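PDB 4PF1: peptidase S15/CocE/NonD from Thaumarchaeota archaeon SCGC AB-539-E09, which probably acts as a serine aminopeptidase of the alpha/beta-hydrolase fold, removing residues from the N-terminal ends of peptides. Local coordinates for residues V576-T590 with P600-R612. Sequence-based numbering, arbitrary orientation.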
ATOM      1  N   VAL A 576       4.026  -6.486  33.532  1.00 10.95           N
ATOM      2  CA  VAL A 576       3.573  -5.557  34.579  1.00 10.75           C
ATOM      3  C   VAL A 576       4.355  -4.225  34.464  1.00 14.58           C
ATOM      4  O   VAL A 576       5.583  -4.225  34.374  1.00 14.23           O
ATOM      5  CB  VAL A 576       3.649  -6.173  36.009  1.00 14.79           C
ATOM      6  CG1 VAL A 576       3.538  -5.099  37.099  1.00 14.68           C
ATOM      7  CG2 VAL A 576       2.569  -7.234  36.202  1.00 14.73           C
ATOM      8  N   GLN A 577       3.620  -3.100  34.451  1.00 10.29           N
ATOM      9  CA  GLN A 577       4.188  -1.754  34.367  1.00 10.04           C
ATOM     10  C   GLN A 577       3.371  -0.779  35.239  1.00 13.51           C
ATOM     11  O   GLN A 577       2.347  -1.184  35.797  1.00 12.84           O
ATOM     12  CB  GLN A 577       4.280  -1.280  32.903  1.00 10.40           C
ATOM     13  CG  GLN A 577       2.970  -1.341  32.128  1.00 11.86           C
ATOM     14  CD  GLN A 577       3.181  -1.107  30.657  1.00 23.74           C
ATOM     15  OE1 GLN A 577       3.891  -1.854  29.983  1.00 15.58           O
ATOM     16  NE2 GLN A 577       2.548  -0.075  30.119  1.00 18.19           N
ATOM     17  N   SER A 578       3.836   0.482  35.384  1.00 10.73           N
ATOM     18  CA  SER A 578       3.186   1.455  36.271  1.00 11.00           C
ATOM     19  C   SER A 578       2.620   2.703  35.552  1.00 15.53           C
ATOM     20  O   SER A 578       2.198   3.657  36.218  1.00 14.61           O
ATOM     21  CB  SER A 578       4.145   1.884  37.374  1.00 14.31           C
ATOM     22  OG  SER A 578       4.311   0.860  38.338  1.00 21.92           O
ATOM     23  N   SER A 579       2.580   2.679  34.211  1.00 12.63           N
ATOM     24  CA  SER A 579       2.025   3.760  33.393  1.00 12.21           C
ATOM     25  C   SER A 579       1.580   3.223  32.031  1.00 17.92           C
ATOM     26  O   SER A 579       2.105   2.213  31.562  1.00 17.99           O
ATOM     27  CB  SER A 579       3.028   4.901  33.224  1.00 14.06           C
ATOM     28  OG  SER A 579       4.284   4.454  32.747  1.00 13.62           O
ATOM     29  N   TRP A 580       0.574   3.881  31.432  1.00 15.19           N
ATOM     30  CA  TRP A 580      -0.057   3.538  30.151  1.00 14.67           C
ATOM     31  C   TRP A 580      -0.490   4.859  29.510  1.00 17.17           C
ATOM     32  O   TRP A 580      -1.674   5.189  29.476  1.00 17.46           O
ATOM     33  CB  TRP A 580      -1.266   2.616  30.426  1.00 13.59           C
ATOM     34  CG  TRP A 580      -1.296   1.312  29.685  1.00 14.25           C
ATOM     35  CD1 TRP A 580      -0.388   0.847  28.777  1.00 16.97           C
ATOM     36  CD2 TRP A 580      -2.322   0.314  29.776  1.00 14.10           C
ATOM     37  NE1 TRP A 580      -0.779  -0.386  28.304  1.00 16.17           N
ATOM     38  CE2 TRP A 580      -1.969  -0.733  28.894  1.00 17.57           C
ATOM     39  CE3 TRP A 580      -3.506   0.198  30.526  1.00 15.40           C
ATOM     40  CZ2 TRP A 580      -2.754  -1.883  28.747  1.00 16.87           C
ATOM     41  CZ3 TRP A 580      -4.284  -0.940  30.377  1.00 16.82           C
ATOM     42  CH2 TRP A 580      -3.912  -1.961  29.491  1.00 17.21           C
ATOM     43  N   PHE A 581       0.499   5.635  29.053  1.00 12.85           N
ATOM     44  CA  PHE A 581       0.385   7.029  28.624  1.00 12.02           C
ATOM     45  C   PHE A 581       0.397   7.218  27.081  1.00 15.99           C
ATOM     46  O   PHE A 581       1.073   6.458  26.394  1.00 15.46           O
ATOM     47  CB  PHE A 581       1.569   7.791  29.257  1.00 13.38           C
ATOM     48  CG  PHE A 581       1.420   9.282  29.363  1.00 14.22           C
ATOM     49  CD1 PHE A 581       0.627   9.849  30.353  1.00 16.41           C
ATOM     50  CD2 PHE A 581       2.073  10.126  28.473  1.00 15.97           C
ATOM     51  CE1 PHE A 581       0.470  11.235  30.439  1.00 17.13           C
ATOM     52  CE2 PHE A 581       1.919  11.512  28.561  1.00 18.68           C
ATOM     53  CZ  PHE A 581       1.122  12.057  29.549  1.00 16.68           C
ATOM     54  N   PRO A 582      -0.316   8.229  26.497  1.00 13.47           N
ATOM     55  CA  PRO A 582      -1.125   9.287  27.135  1.00 13.48           C
ATOM     56  C   PRO A 582      -2.596   8.931  27.365  1.00 17.44           C
ATOM     57  O   PRO A 582      -3.329   9.767  27.896  1.00 17.19           O
ATOM     58  CB  PRO A 582      -0.994  10.446  26.144  1.00 15.25           C
ATOM     59  CG  PRO A 582      -0.933   9.767  24.806  1.00 19.45           C
ATOM     60  CD  PRO A 582      -0.242   8.432  25.034  1.00 14.94           C
ATOM     61  N   LEU A 583      -3.036   7.712  26.959  1.00 13.86           N
ATOM     62  CA  LEU A 583      -4.423   7.253  27.140  1.00 13.21           C
ATOM     63  C   LEU A 583      -4.852   7.452  28.595  1.00 14.72           C
ATOM     64  O   LEU A 583      -5.871   8.086  28.844  1.00 13.24           O
ATOM     65  CB  LEU A 583      -4.579   5.775  26.708  1.00 13.26           C
ATOM     66  CG  LEU A 583      -5.980   5.124  26.863  1.00 18.41           C
ATOM     67  CD1 LEU A 583      -7.096   5.984  26.227  1.00 18.61           C
ATOM     68  CD2 LEU A 583      -5.996   3.735  26.268  1.00 20.64           C
ATOM     69  N   TYR A 584      -4.023   6.991  29.543  1.00 10.59           N
ATOM     70  CA  TYR A 584      -4.268   7.194  30.969  1.00 10.39           C
ATOM     71  C   TYR A 584      -3.348   8.278  31.498  1.00 13.61           C
ATOM     72  O   TYR A 584      -2.177   8.324  31.112  1.00 11.85           O
ATOM     73  CB  TYR A 584      -4.062   5.888  31.753  1.00 11.05           C
ATOM     74  CG  TYR A 584      -5.079   4.825  31.411  1.00 11.95           C
ATOM     75  CD1 TYR A 584      -4.833   3.894  30.407  1.00 13.12           C
ATOM     76  CD2 TYR A 584      -6.308   4.777  32.061  1.00 12.78           C
ATOM     77  CE1 TYR A 584      -5.781   2.931  30.068  1.00 13.53           C
ATOM     78  CE2 TYR A 584      -7.255   3.808  31.743  1.00 13.57           C
ATOM     79  CZ  TYR A 584      -6.995   2.897  30.733  1.00 19.63           C
ATOM     80  OH  TYR A 584      -7.930   1.951  30.410  1.00 18.78           O
ATOM     81  N   ASP A 585      -3.860   9.157  32.383  1.00 11.41           N
ATOM     82  CA  ASP A 585      -3.010  10.183  32.987  1.00 11.39           C
ATOM     83  C   ASP A 585      -2.030   9.511  33.965  1.00 16.08           C
ATOM     84  O   ASP A 585      -2.307   8.411  34.453  1.00 15.38           O
ATOM     85  CB  ASP A 585      -3.839  11.294  33.670  1.00 13.33           C
ATOM     86  CG  ASP A 585      -4.697  10.874  34.852  1.00 18.33           C
ATOM     87  OD1 ASP A 585      -4.936   9.660  35.016  1.00 17.32           O
ATOM     88  OD2 ASP A 585      -5.169  11.765  35.581  1.00 25.35           O
ATOM     89  N   ARG A 586      -0.865  10.126  34.183  1.00 13.31           N
ATOM     90  CA  ARG A 586       0.161   9.551  35.055  1.00 13.37           C
ATOM     91  C   ARG A 586      -0.236   9.591  36.505  1.00 18.32           C
ATOM     92  O   ARG A 586      -0.766  10.603  36.981  1.00 18.72           O
ATOM     93  CB  ARG A 586       1.494  10.300  34.917  1.00 12.50           C
ATOM     94  CG  ARG A 586       2.079  10.327  33.523  1.00 18.66           C
ATOM     95  CD  ARG A 586       3.172  11.371  33.417  1.00 19.95           C
ATOM     96  NE  ARG A 586       2.708  12.712  33.785  1.00 16.50           N
ATOM     97  CZ  ARG A 586       3.457  13.616  34.410  1.00 24.55           C
ATOM     98  NH1 ARG A 586       4.708  13.334  34.748  1.00 10.30           N
ATOM     99  NH2 ARG A 586       2.958  14.806  34.707  1.00 17.18           N
ATOM    100  N   ASN A 587       0.091   8.525  37.234  1.00 14.55           N
ATOM    101  CA  ASN A 587      -0.052   8.531  38.674  1.00 14.67           C
ATOM    102  C   ASN A 587       1.167   9.285  39.223  1.00 18.75           C
ATOM    103  O   ASN A 587       2.293   8.989  38.804  1.00 18.12           O
ATOM    104  CB  ASN A 587      -0.142   7.108  39.233  1.00 13.88           C
ATOM    105  CG  ASN A 587      -0.583   7.059  40.676  1.00 28.41           C
ATOM    106  OD1 ASN A 587       0.095   7.560  41.580  1.00 23.28           O
ATOM    107  ND2 ASN A 587      -1.731   6.452  40.922  1.00 18.35           N
ATOM    108  N   PRO A 588       0.978  10.307  40.093  1.00 15.73           N
ATOM    109  CA  PRO A 588       2.143  11.066  40.598  1.00 15.87           C
ATOM    110  C   PRO A 588       3.128  10.207  41.394  1.00 19.76           C
ATOM    111  O   PRO A 588       4.308  10.547  41.478  1.00 19.91           O
ATOM    112  CB  PRO A 588       1.509  12.147  41.486  1.00 17.99           C
ATOM    113  CG  PRO A 588       0.074  12.207  41.066  1.00 22.10           C
ATOM    114  CD  PRO A 588      -0.286  10.822  40.658  1.00 17.32           C
ATOM    115  N   GLN A 589       2.641   9.077  41.951  1.00 16.10           N
ATOM    116  CA  GLN A 589       3.389   8.103  42.760  1.00 15.63           C
ATOM    117  C   GLN A 589       3.663   8.658  44.183  1.00 19.79           C
ATOM    118  O   GLN A 589       4.359   8.034  44.981  1.00 19.37           O
ATOM    119  CB  GLN A 589       4.651   7.568  42.047  1.00 16.14           C
ATOM    120  CG  GLN A 589       4.276   6.860  40.738  1.00 14.78           C
ATOM    121  CD  GLN A 589       5.381   6.151  40.005  1.00 21.30           C
ATOM    122  OE1 GLN A 589       5.116   5.272  39.185  1.00 18.37           O
ATOM    123  NE2 GLN A 589       6.628   6.558  40.203  1.00 11.22           N
ATOM    124  N   THR A 590       3.031   9.800  44.497  1.00 16.43           N
ATOM    125  CA  THR A 590       2.909  10.397  45.829  1.00 16.55           C
ATOM    126  C   THR A 590       1.428  10.696  45.975  1.00 20.26           C
ATOM    127  O   THR A 590       0.797  11.069  44.980  1.00 19.31           O
ATOM    128  CB  THR A 590       3.818  11.633  46.054  1.00 25.58           C
ATOM    129  OG1 THR A 590       3.357  12.738  45.279  1.00 25.19           O
ATOM    130  CG2 THR A 590       5.294  11.355  45.800  1.00 24.59           C
ATOM    131  N   PRO A 600       3.232  19.730  39.877  1.00 22.45           N
ATOM    132  CA  PRO A 600       4.425  19.077  39.295  1.00 21.75           C
ATOM    133  C   PRO A 600       5.379  18.446  40.325  1.00 24.70           C
ATOM    134  O   PRO A 600       5.993  17.423  40.019  1.00 23.61           O
ATOM    135  CB  PRO A 600       5.120  20.210  38.525  1.00 23.84           C
ATOM    136  CG  PRO A 600       4.534  21.475  39.064  1.00 29.42           C
ATOM    137  CD  PRO A 600       3.127  21.137  39.439  1.00 24.93           C
ATOM    138  N   GLU A 601       5.472  19.023  41.546  1.00 20.98           N
ATOM    139  CA  GLU A 601       6.359  18.524  42.618  1.00 20.84           C
ATOM    140  C   GLU A 601       5.939  17.132  43.127  1.00 22.43           C
ATOM    141  O   GLU A 601       6.763  16.422  43.708  1.00 22.15           O
ATOM    142  CB  GLU A 601       6.418  19.505  43.815  1.00 23.10           C
ATOM    143  CG  GLU A 601       6.352  20.980  43.454  1.00 35.85           C
ATOM    144  CD  GLU A 601       4.950  21.555  43.466  1.00 59.71           C
ATOM    145  OE1 GLU A 601       4.371  21.701  44.568  1.00 57.78           O
ATOM    146  OE2 GLU A 601       4.430  21.866  42.373  1.00 54.47           O
ATOM    147  N   SER A 602       4.658  16.756  42.926  1.00 16.76           N
ATOM    148  CA  SER A 602       4.112  15.479  43.387  1.00 15.75           C
ATOM    149  C   SER A 602       4.552  14.280  42.512  1.00 18.46           C
ATOM    150  O   SER A 602       4.447  13.139  42.959  1.00 17.73           O
ATOM    151  CB  SER A 602       2.588  15.545  43.448  1.00 17.75           C
ATOM    152  OG  SER A 602       2.001  15.585  42.158  1.00 20.47           O
ATOM    153  N   TYR A 603       5.034  14.538  41.277  1.00 14.47           N
ATOM    154  CA  TYR A 603       5.450  13.490  40.338  1.00 13.54           C
ATOM    155  C   TYR A 603       6.894  13.055  40.629  1.00 18.43           C
ATOM    156  O   TYR A 603       7.849  13.737  40.237  1.00 18.49           O
ATOM    157  CB  TYR A 603       5.275  13.963  38.875  1.00 13.52           C
ATOM    158  CG  TYR A 603       3.828  14.206  38.493  1.00 13.63           C
ATOM    159  CD1 TYR A 603       3.202  15.417  38.783  1.00 15.43           C
ATOM    160  CD2 TYR A 603       3.081  13.224  37.848  1.00 13.29           C
ATOM    161  CE1 TYR A 603       1.862  15.636  38.462  1.00 14.23           C
ATOM    162  CE2 TYR A 603       1.739  13.431  37.523  1.00 13.51           C
ATOM    163  CZ  TYR A 603       1.135  14.641  37.831  1.00 18.51           C
ATOM    164  OH  TYR A 603      -0.183  14.862  37.502  1.00 14.96           O
ATOM    165  N   ARG A 604       7.050  11.931  41.359  1.00 14.80           N
ATOM    166  CA  ARG A 604       8.373  11.436  41.756  1.00 14.78           C
ATOM    167  C   ARG A 604       8.595   9.975  41.378  1.00 18.44           C
ATOM    168  O   ARG A 604       7.648   9.184  41.364  1.00 17.55           O
ATOM    169  CB  ARG A 604       8.589  11.586  43.275  1.00 14.41           C
ATOM    170  CG  ARG A 604       8.343  12.985  43.852  1.00 24.96           C
ATOM    171  CD  ARG A 604       8.949  13.156  45.244  1.00 38.41           C
ATOM    172  NE  ARG A 604       8.642  12.037  46.143  1.00 50.63           N
ATOM    173  CZ  ARG A 604       9.546  11.170  46.597  1.00 65.84           C
ATOM    174  NH1 ARG A 604      10.823  11.291  46.254  1.00 54.69           N
ATOM    175  NH2 ARG A 604       9.178  10.178  47.398  1.00 49.81           N
ATOM    176  N   LYS A 605       9.879   9.608  41.147  1.00 15.39           N
ATOM    177  CA  LYS A 605      10.312   8.238  40.851  1.00 14.81           C
ATOM    178  C   LYS A 605      10.001   7.332  42.027  1.00 18.04           C
ATOM    179  O   LYS A 605      10.078   7.767  43.179  1.00 17.81           O
ATOM    180  CB  LYS A 605      11.825   8.191  40.568  1.00 17.46           C
ATOM    181  CG  LYS A 605      12.255   8.827  39.262  1.00 28.65           C
ATOM    182  CD  LYS A 605      13.753   8.674  39.063  1.00 35.54           C
ATOM    183  CE  LYS A 605      14.276   9.556  37.959  1.00 41.41           C
ATOM    184  NZ  LYS A 605      15.715   9.308  37.697  1.00 49.90           N
ATOM    185  N   ALA A 606       9.654   6.075  41.746  1.00 13.45           N
ATOM    186  CA  ALA A 606       9.362   5.103  42.793  1.00 13.17           C
ATOM    187  C   ALA A 606       9.937   3.744  42.441  1.00 16.01           C
ATOM    188  O   ALA A 606       9.961   3.363  41.266  1.00 14.16           O
ATOM    189  CB  ALA A 606       7.863   4.996  43.015  1.00 13.59           C
ATOM    190  N   THR A 607      10.415   3.022  43.462  1.00 13.24           N
ATOM    191  CA  THR A 607      10.960   1.674  43.336  1.00 13.08           C
ATOM    192  C   THR A 607       9.808   0.694  43.506  1.00 17.44           C
ATOM    193  O   THR A 607       9.169   0.678  44.556  1.00 17.83           O
ATOM    194  CB  THR A 607      12.094   1.470  44.355  1.00 16.65           C
ATOM    195  OG1 THR A 607      13.096   2.455  44.120  1.00 15.36           O
ATOM    196  CG2 THR A 607      12.712   0.086  44.274  1.00 13.15           C
ATOM    197  N   GLN A 608       9.505  -0.079  42.452  1.00 14.21           N
ATOM    198  CA  GLN A 608       8.384  -1.019  42.444  1.00 13.65           C
ATOM    199  C   GLN A 608       8.869  -2.445  42.564  1.00 18.57           C
ATOM    200  O   GLN A 608       9.852  -2.818  41.925  1.00 17.84           O
ATOM    201  CB  GLN A 608       7.528  -0.864  41.165  1.00 14.26           C
ATOM    202  CG  GLN A 608       7.394   0.574  40.620  1.00 18.24           C
ATOM    203  CD  GLN A 608       6.502   1.450  41.463  1.00 26.38           C
ATOM    204  OE1 GLN A 608       6.823   1.792  42.600  1.00 21.49           O
ATOM    205  NE2 GLN A 608       5.398   1.893  40.893  1.00 19.04           N
ATOM    206  N   ARG A 609       8.160  -3.258  43.364  1.00 16.08           N
ATOM    207  CA  ARG A 609       8.521  -4.655  43.586  1.00 16.19           C
ATOM    208  C   ARG A 609       7.312  -5.559  43.494  1.00 19.34           C
ATOM    209  O   ARG A 609       6.368  -5.392  44.263  1.00 19.23           O
ATOM    210  CB  ARG A 609       9.186  -4.833  44.963  1.00 16.89           C
ATOM    211  CG  ARG A 609      10.601  -4.304  45.065  1.00 24.12           C
ATOM    212  CD  ARG A 609      11.080  -4.375  46.499  1.00 29.71           C
ATOM    213  NE  ARG A 609      12.432  -3.842  46.653  1.00 32.40           N
ATOM    214  CZ  ARG A 609      13.073  -3.761  47.814  1.00 44.55           C
ATOM    215  NH1 ARG A 609      12.493  -4.180  48.932  1.00 28.21           N
ATOM    216  NH2 ARG A 609      14.300  -3.264  47.866  1.00 32.50           N
ATOM    217  N   VAL A 610       7.345  -6.534  42.572  1.00 15.42           N
ATOM    218  CA  VAL A 610       6.293  -7.538  42.450  1.00 15.40           C
ATOM    219  C   VAL A 610       6.792  -8.797  43.177  1.00 20.37           C
ATOM    220  O   VAL A 610       7.733  -9.455  42.717  1.00 19.81           O
ATOM    221  CB  VAL A 610       5.872  -7.796  40.979  1.00 18.97           C
ATOM    222  CG1 VAL A 610       5.003  -9.045  40.862  1.00 19.00           C
ATOM    223  CG2 VAL A 610       5.144  -6.580  40.404  1.00 18.37           C
ATOM    224  N   TRP A 611       6.204  -9.076  44.352  1.00 16.81           N
ATOM    225  CA  TRP A 611       6.618 -10.170  45.227  1.00 16.83           C
ATOM    226  C   TRP A 611       6.059 -11.524  44.786  1.00 19.71           C
ATOM    227  O   TRP A 611       4.943 -11.605  44.279  1.00 18.17           O
ATOM    228  CB  TRP A 611       6.229  -9.860  46.677  1.00 16.04           C
ATOM    229  CG  TRP A 611       7.090  -8.798  47.303  1.00 17.40           C
ATOM    230  CD1 TRP A 611       7.119  -7.468  46.990  1.00 20.02           C
ATOM    231  CD2 TRP A 611       8.065  -8.986  48.340  1.00 17.95           C
ATOM    232  NE1 TRP A 611       8.054  -6.819  47.761  1.00 19.88           N
ATOM    233  CE2 TRP A 611       8.654  -7.728  48.596  1.00 21.91           C
ATOM    234  CE3 TRP A 611       8.492 -10.099  49.085  1.00 19.94           C
ATOM    235  CZ2 TRP A 611       9.622  -7.544  49.591  1.00 21.86           C
ATOM    236  CZ3 TRP A 611       9.465  -9.919  50.057  1.00 22.09           C
ATOM    237  CH2 TRP A 611      10.028  -8.656  50.294  1.00 22.74           C
ATOM    238  N   ARG A 612       6.853 -12.588  44.984  1.00 16.53           N
ATOM    239  CA  ARG A 612       6.511 -13.958  44.584  1.00 16.15           C
ATOM    240  C   ARG A 612       7.052 -14.959  45.614  1.00 20.49           C
ATOM    241  O   ARG A 612       8.077 -15.610  45.389  1.00 20.07           O
ATOM    242  CB  ARG A 612       7.051 -14.264  43.169  1.00 14.53           C
ATOM    243  CG  ARG A 612       8.385 -13.583  42.852  1.00 16.26           C
ATOM    244  CD  ARG A 612       8.966 -14.068  41.551  1.00 17.95           C
ATOM    245  NE  ARG A 612      10.198 -13.354  41.217  1.00 22.19           N
ATOM    246  CZ  ARG A 612      11.415 -13.747  41.577  1.00 29.41           C
ATOM    247  NH1 ARG A 612      11.578 -14.857  42.288  1.00 11.85           N
ATOM    248  NH2 ARG A 612      12.478 -13.038  41.225  1.00 15.93           N
TER
HETATM  249  O   HOH W   1      -1.384  13.100  35.956  1.00 12.64           O
HETATM  250  O   HOH W   2       7.255   8.241  44.784  1.00 29.79           O
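The Tyr603 ring, held between the Arg586 guanidinium and the Pro588 ring, joins two loops of the beta-rich C-terminal domain, the one leaving strand 571-577 and the one leading into strand 606-625. Tyrosine offers a flat face to the cation: the Arg586 guanidinium stacks on it, planes 2° apart, in an off-centre cation-pi contact with CZ 4.0 Å from the ring centroid. The Arg586 side chain bends at chi3 (-57°), laying the guanidinium flat on the ring, while NH2 also donates to Gly239 O, just past helix 231-238. Pro588 supplies CH groups to the opposite face, its CB 4.2 Å from the Tyr603 centroid, and a water bridges Tyr603 OH to Arg586 O. With an alanine here, the Arg586 guanidinium is likely to lose its stacking surface and Pro588 to face a gap.

Next to the ring one backbone bond ties the loops: Arg604 N donates to Pro588 O (3.1 Å). Gln589 is long enough for NE2 to reach a lone pair of Arg604 O (3.0 Å), while its OE1 accepts from Ser430. Thr590 OG1 donates a hydrogen bond to Ser602 O (2.6 Å). The Arg586 cation is thus anchored by both ring face and Gly239 O, beside hydrogen-bonded loops.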